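Local atomic coordinates of dihydroxyacetone kinase (Citrobacter freundii, PDB entry 1UN8), a protein that catalyses the ATP-dependent phosphorylation of dihydroxyacetone to dihydroxyacetone phosphate, working as a homodimer with magnesium or calcium as cofactor. Residues 353-356 with 357-360. Numbering follows the deposited sequence.
Sequences SANA and LVAG
Asn355 lays its carboxamide over the CG2 methyl of Val358, the two side chains crossing at about a right angle with Asn355 CG 3.7 Å from Val358 CG2. Asn355 is the N-cap residue of helix 356-371, the first helix of the C-terminal, lipid-binding eight-helix barrel. In its side chain, chi1 of -174° carries CG away from the backbone nitrogen and chi2 of -53° turns OD1 onto the first turn, where Asn355 OD1 accepts from Val358 N at 3.1 Å. The bond is nearly straight at hydrogen, but the donor sits above the carboxamide carbonyl plane, well off a lone pair. The CB of Leu357 also packs close to this oxygen, 3.4 Å from Asn355 OD1. Behind the cap, the main chain starts its regular i to i+4 pattern: Ala359 N reaches Asn355 O at 2.9 Å. Gly360 N reaches Ala356 O at 3.0 Å. Ala359 CB lies 3.3 Å from Asn355 O, alongside the first of these bonds.

The other end of the carboxamide is held too: Asn355 ND2 donates to Asn411 OD1, while Ser353 OG bonds Asn411 N, and Leu410 of the same loop packs against Asn355, Val358 and Ala359. Leu357 instead touches the bound phospholipid. With OD1 engaged by the helix and ND2 by Asn411, the amide's rotation is fixed from both ends, so one polar side chain satisfies a first-turn N-H and ties the start of the helix to a neighbouring loop.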
ATOM      1  N   SER A 353       3.885 -32.789 -49.646  1.00 72.58           N
ATOM      2  CA  SER A 353       4.838 -33.548 -50.449  1.00 70.39           C
ATOM      3  C   SER A 353       4.903 -34.980 -49.928  1.00 69.99           C
ATOM      4  O   SER A 353       4.677 -35.231 -48.745  1.00 69.82           O
ATOM      5  CB  SER A 353       6.208 -32.866 -50.443  1.00 69.41           C
ATOM      6  OG  SER A 353       6.752 -32.826 -49.135  1.00 67.97           O
ATOM      7  N   ALA A 354       5.201 -35.919 -50.813  1.00 69.67           N
ATOM      8  CA  ALA A 354       5.278 -37.315 -50.414  1.00 68.70           C
ATOM      9  C   ALA A 354       6.708 -37.760 -50.131  1.00 67.98           C
ATOM     10  O   ALA A 354       7.680 -37.093 -50.499  1.00 66.55           O
ATOM     11  CB  ALA A 354       4.652 -38.201 -51.486  1.00 69.52           C
ATOM     12  N   ASN A 355       6.806 -38.900 -49.458  1.00 67.63           N
ATOM     13  CA  ASN A 355       8.067 -39.523 -49.075  1.00 66.49           C
ATOM     14  C   ASN A 355       7.612 -40.741 -48.287  1.00 67.47           C
ATOM     15  O   ASN A 355       7.268 -40.636 -47.105  1.00 68.57           O
ATOM     16  CB  ASN A 355       8.884 -38.598 -48.172  1.00 64.39           C
ATOM     17  CG  ASN A 355      10.267 -39.150 -47.868  1.00 62.78           C
ATOM     18  OD1 ASN A 355      10.418 -40.288 -47.413  1.00 61.07           O
ATOM     19  ND2 ASN A 355      11.287 -38.336 -48.111  1.00 61.11           N
ATOM     20  N   ALA A 356       7.587 -41.891 -48.959  1.00 66.80           N
ATOM     21  CA  ALA A 356       7.141 -43.137 -48.346  1.00 65.64           C
ATOM     22  C   ALA A 356       7.847 -43.476 -47.035  1.00 63.81           C
ATOM     23  O   ALA A 356       7.207 -43.962 -46.104  1.00 63.81           O
ATOM     24  CB  ALA A 356       7.299 -44.287 -49.343  1.00 65.81           C
ATOM     25  N   LEU A 357       9.151 -43.226 -46.961  1.00 61.65           N
ATOM     26  CA  LEU A 357       9.910 -43.528 -45.751  1.00 61.59           C
ATOM     27  C   LEU A 357       9.361 -42.742 -44.567  1.00 60.79           C
ATOM     28  O   LEU A 357       8.868 -43.320 -43.598  1.00 60.73           O
ATOM     29  CB  LEU A 357      11.380 -43.169 -45.943  1.00 63.26           C
ATOM     30  CG  LEU A 357      12.409 -43.902 -45.071  1.00 64.69           C
ATOM     31  CD1 LEU A 357      13.741 -43.167 -45.155  1.00 65.62           C
ATOM     32  CD2 LEU A 357      11.953 -43.969 -43.630  1.00 65.99           C
ATOM     33  N   VAL A 358       9.459 -41.419 -44.652  1.00 59.50           N
ATOM     34  CA  VAL A 358       8.973 -40.537 -43.608  1.00 57.90           C
ATOM     35  C   VAL A 358       7.527 -40.841 -43.255  1.00 58.54           C
ATOM     36  O   VAL A 358       7.190 -40.960 -42.078  1.00 59.86           O
ATOM     37  CB  VAL A 358       9.097 -39.071 -44.044  1.00 57.35           C
ATOM     38  CG1 VAL A 358       8.435 -38.159 -43.031  1.00 54.91           C
ATOM     39  CG2 VAL A 358      10.564 -38.715 -44.200  1.00 55.21           C
ATOM     40  N   ALA A 359       6.677 -40.974 -44.269  1.00 58.62           N
ATOM     41  CA  ALA A 359       5.261 -41.275 -44.050  1.00 59.23           C
ATOM     42  C   ALA A 359       5.076 -42.541 -43.216  1.00 59.03           C
ATOM     43  O   ALA A 359       4.166 -42.625 -42.380  1.00 58.90           O
ATOM     44  CB  ALA A 359       4.542 -41.425 -45.388  1.00 59.20           C
ATOM     45  N   GLY A 360       5.942 -43.524 -43.451  1.00 58.50           N
ATOM     46  CA  GLY A 360       5.869 -44.772 -42.712  1.00 58.55           C
ATOM     47  C   GLY A 360       6.197 -44.555 -41.246  1.00 58.06           C
ATOM     48  O   GLY A 360       5.611 -45.192 -40.363  1.00 58.14           O
TER